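Local structure of C2 toxin component I (Clostridium botulinum, 2J3X) at residues A[84-89]-A[187-192]. The protein is the enzymatic component of the binary C2 toxin, an ADP-ribosyltransferase that modifies actin in target cells. The protein carries 2 engineered substitutions. Residues are numbered along the deposited sequence; the frame is centred on the assembly and turned at random. Where two conformers were deposited one is given.
Sequences RIREAL and LNQGFS. With SO4 (sulfate ion), chain M.
Arg-86 grips Gln-189 side-on: NE and NH2 both donate to the single amide oxygen, each N to OE1 distance being 2.9 Å. OE1 sits 8° out of the guanidinium plane, so it meets the edge of that group, whereas the guanidinium and amide planes are turned 39° apart. Both nitrogens reach OE1 from one face of the amide, tilted from the carbonyl plane. The arginine chain, extended from CG to NE (chi2 -179°), projects off the helix and brings the guanidinium to Gln-189. Beside this pair of bonds, Leu-89 makes van der Waals contact through a methyl: Leu-89 CD1 lies 3.6 Å from Asn-188 OD1, and Leu-89 CD1 is 4.0 Å from Leu-187 C. One water ties backbone to side chain, donating to O of Arg-86 at 2.7 Å and to OD1 of Asn-188 at 2.6 Å.

Further out, Gln-189 NE2 donates to the carbonyls of Ser-57 and Phe-144, which fixes the amide's rotation and presents OE1 to the arginine. Asn-188 ND2 is likewise held by Asp-173. On the guanidinium, NH1 binds sulfate O3 at 3.0 Å, an anion shared with Lys-72 and Lys-224, and NH2 also binds a glycerol; both probably come from the crystallisation liquor. The contact packs helix 77-90 on the turn linking inner strands 183-187 and 191-203 of the mixed sheet in the N-terminal ADP-ribosyltransferase-like domain.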
ATOM      1  N   ARG A  84      -4.899   6.292  19.270  1.00 10.95           N
ATOM      2  CA  ARG A  84      -4.075   6.793  20.393  1.00 11.73           C
ATOM      3  C   ARG A  84      -2.578   6.718  20.128  1.00 12.04           C
ATOM      4  O   ARG A  84      -1.820   7.598  20.545  1.00 13.35           O
ATOM      5  CB  ARG A  84      -4.441   6.067  21.688  1.00 10.67           C
ATOM      6  CG  ARG A  84      -5.810   6.569  22.246  1.00 12.53           C
ATOM      7  CD  ARG A  84      -6.397   5.621  23.280  1.00 13.35           C
ATOM      8  NE  ARG A  84      -7.788   6.011  23.568  1.00 13.27           N
ATOM      9  CZ  ARG A  84      -8.702   5.190  24.104  1.00 17.51           C
ATOM     10  NH1 ARG A  84      -8.380   3.926  24.467  1.00 15.65           N
ATOM     11  NH2 ARG A  84      -9.950   5.639  24.296  1.00 13.42           N
ATOM     12  N   ILE A  85      -2.160   5.648  19.456  1.00 11.95           N
ATOM     13  CA  ILE A  85      -0.750   5.477  19.050  1.00 11.69           C
ATOM     14  C   ILE A  85      -0.423   6.575  18.032  1.00 11.15           C
ATOM     15  O   ILE A  85       0.620   7.227  18.104  1.00 11.01           O
ATOM     16  CB  ILE A  85      -0.460   4.039  18.528  1.00 12.42           C
ATOM     17  CG1 ILE A  85      -0.553   3.028  19.671  1.00 12.14           C
ATOM     18  CG2 ILE A  85       0.968   3.960  17.927  1.00 10.76           C
ATOM     19  CD1 ILE A  85      -0.714   1.555  19.167  1.00 13.09           C
ATOM     20  N   ARG A  86      -1.300   6.797  17.057  1.00 10.78           N
ATOM     21  CA  ARG A  86      -1.079   7.853  16.068  1.00 11.38           C
ATOM     22  C   ARG A  86      -0.922   9.186  16.743  1.00 12.85           C
ATOM     23  O   ARG A  86      -0.031   9.979  16.368  1.00 13.45           O
ATOM     24  CB  ARG A  86      -2.256   7.949  15.080  1.00 11.68           C
ATOM     25  CG  ARG A  86      -2.354   6.771  14.117  1.00  9.39           C
ATOM     26  CD  ARG A  86      -3.556   7.075  13.228  1.00 13.64           C
ATOM     27  NE  ARG A  86      -3.976   5.928  12.417  1.00 12.28           N
ATOM     28  CZ  ARG A  86      -5.158   5.840  11.804  1.00 12.20           C
ATOM     29  NH1 ARG A  86      -6.075   6.815  11.932  1.00 13.57           N
ATOM     30  NH2 ARG A  86      -5.416   4.769  11.062  1.00 12.28           N
ATOM     31  N   GLU A  87      -1.806   9.441  17.702  1.00 12.40           N
ATOM     32  CA  GLU A  87      -1.783  10.705  18.445  0.50 14.02           C
ATOM     33  C   GLU A  87      -0.510  10.850  19.283  1.00 14.19           C
ATOM     34  O   GLU A  87       0.083  11.951  19.310  1.00 15.70           O
ATOM     35  CB  GLU A  87      -3.024  10.799  19.323  0.50 13.92           C
ATOM     36  CG  GLU A  87      -3.197  12.077  20.090  0.50 14.38           C
ATOM     37  CD  GLU A  87      -4.455  12.076  20.992  0.50 16.66           C
ATOM     38  OE1 GLU A  87      -5.283  11.148  20.910  0.50 23.16           O
ATOM     39  OE2 GLU A  87      -4.618  13.015  21.796  0.50 22.30           O
ATOM     40  N   ALA A  88      -0.062   9.767  19.904  1.00 13.65           N
ATOM     41  CA  ALA A  88       1.199   9.794  20.686  1.00 11.89           C
ATOM     42  C   ALA A  88       2.387  10.105  19.762  1.00 13.87           C
ATOM     43  O   ALA A  88       3.285  10.909  20.082  1.00 12.50           O
ATOM     44  CB  ALA A  88       1.396   8.444  21.393  1.00 12.27           C
ATOM     45  N   LEU A  89       2.364   9.546  18.561  1.00 12.31           N
ATOM     46  CA  LEU A  89       3.483   9.794  17.625  1.00 14.54           C
ATOM     47  C   LEU A  89       3.561  11.270  17.173  1.00 15.60           C
ATOM     48  O   LEU A  89       4.640  11.791  16.950  1.00 15.68           O
ATOM     49  CB  LEU A  89       3.385   8.847  16.409  1.00 13.70           C
ATOM     50  CG  LEU A  89       3.606   7.368  16.736  1.00 12.42           C
ATOM     51  CD1 LEU A  89       3.265   6.533  15.468  1.00 13.64           C
ATOM     52  CD2 LEU A  89       5.080   7.136  17.063  1.00 16.77           C
ATOM     53  N   LEU A 187       7.351   4.581  13.758  1.00 10.55           N
ATOM     54  CA  LEU A 187       7.008   5.736  12.917  1.00 11.77           C
ATOM     55  C   LEU A 187       5.571   5.560  12.384  1.00 11.66           C
ATOM     56  O   LEU A 187       5.009   4.467  12.502  1.00 10.54           O
ATOM     57  CB  LEU A 187       7.988   5.908  11.738  1.00 12.86           C
ATOM     58  CG  LEU A 187       9.470   5.741  12.053  1.00 15.68           C
ATOM     59  CD1 LEU A 187      10.215   5.814  10.710  1.00 18.33           C
ATOM     60  CD2 LEU A 187       9.945   6.850  12.969  1.00 15.56           C
ATOM     61  N   ASN A 188       5.005   6.640  11.844  1.00 11.96           N
ATOM     62  CA  ASN A 188       3.623   6.685  11.381  1.00 12.00           C
ATOM     63  C   ASN A 188       3.338   5.589  10.354  1.00 12.47           C
ATOM     64  O   ASN A 188       4.242   5.064   9.652  1.00 12.87           O
ATOM     65  CB  ASN A 188       3.389   8.042  10.697  1.00 11.73           C
ATOM     66  CG  ASN A 188       3.250   9.171  11.695  1.00 16.87           C
ATOM     67  OD1 ASN A 188       2.908   8.921  12.846  1.00 23.97           O
ATOM     68  ND2 ASN A 188       3.387  10.400  11.232  1.00 21.04           N
ATOM     69  N   GLN A 189       2.050   5.295  10.207  1.00 11.63           N
ATOM     70  CA  GLN A 189       1.591   4.403   9.175  1.00 11.15           C
ATOM     71  C   GLN A 189       1.846   5.028   7.794  1.00 12.09           C
ATOM     72  O   GLN A 189       1.874   6.268   7.628  1.00 11.13           O
ATOM     73  CB  GLN A 189       0.062   4.308   9.281  1.00 10.96           C
ATOM     74  CG  GLN A 189      -0.451   3.625  10.554  1.00 10.41           C
ATOM     75  CD  GLN A 189      -1.913   3.223  10.384  1.00 11.84           C
ATOM     76  OE1 GLN A 189      -2.739   3.635  11.177  1.00 12.27           O
ATOM     77  NE2 GLN A 189      -2.234   2.405   9.340  1.00 10.39           N
ATOM     78  N   GLY A 190       1.988   4.158   6.786  1.00 12.27           N
ATOM     79  CA  GLY A 190       1.890   4.605   5.406  1.00 11.16           C
ATOM     80  C   GLY A 190       3.161   5.121   4.736  1.00 11.36           C
ATOM     81  O   GLY A 190       3.092   5.773   3.691  1.00 12.36           O
ATOM     82  N   PHE A 191       4.322   4.836   5.323  1.00 11.59           N
ATOM     83  CA  PHE A 191       5.556   5.136   4.615  1.00 10.10           C
ATOM     84  C   PHE A 191       5.837   4.031   3.644  1.00 10.91           C
ATOM     85  O   PHE A 191       5.447   2.874   3.888  1.00 11.39           O
ATOM     86  CB  PHE A 191       6.755   5.209   5.581  1.00 12.39           C
ATOM     87  CG  PHE A 191       6.822   6.500   6.358  1.00 12.59           C
ATOM     88  CD1 PHE A 191       7.079   7.686   5.694  1.00 14.25           C
ATOM     89  CD2 PHE A 191       6.629   6.511   7.742  1.00 11.55           C
ATOM     90  CE1 PHE A 191       7.119   8.905   6.385  1.00 17.29           C
ATOM     91  CE2 PHE A 191       6.662   7.735   8.466  1.00 13.16           C
ATOM     92  CZ  PHE A 191       6.927   8.913   7.762  1.00 15.67           C
ATOM     93  N   SER A 192       6.608   4.364   2.610  1.00  9.35           N
ATOM     94  CA  SER A 192       7.113   3.375   1.681  1.00 11.27           C
ATOM     95  C   SER A 192       8.630   3.353   1.717  1.00 11.36           C
ATOM     96  O   SER A 192       9.259   4.316   2.173  1.00 11.02           O
ATOM     97  CB  SER A 192       6.695   3.700   0.245  1.00 10.78           C
ATOM     98  OG  SER A 192       5.270   3.606   0.148  1.00 12.63           O
TER
HETATM   99  S   SO4 M1443      -9.413   8.014  12.201  1.00 12.20           S
HETATM  100  O1  SO4 M1443      -9.185   6.714  12.928  1.00 12.66           O
HETATM  101  O2  SO4 M1443      -8.890   9.049  13.088  1.00 13.36           O
HETATM  102  O3  SO4 M1443      -8.611   8.045  10.973  1.00 12.76           O
HETATM  103  O4  SO4 M1443     -10.840   8.225  11.935  1.00 14.25           O
HETATM  104  O   HOH W   1       0.712   9.851  13.793  1.00 24.63           O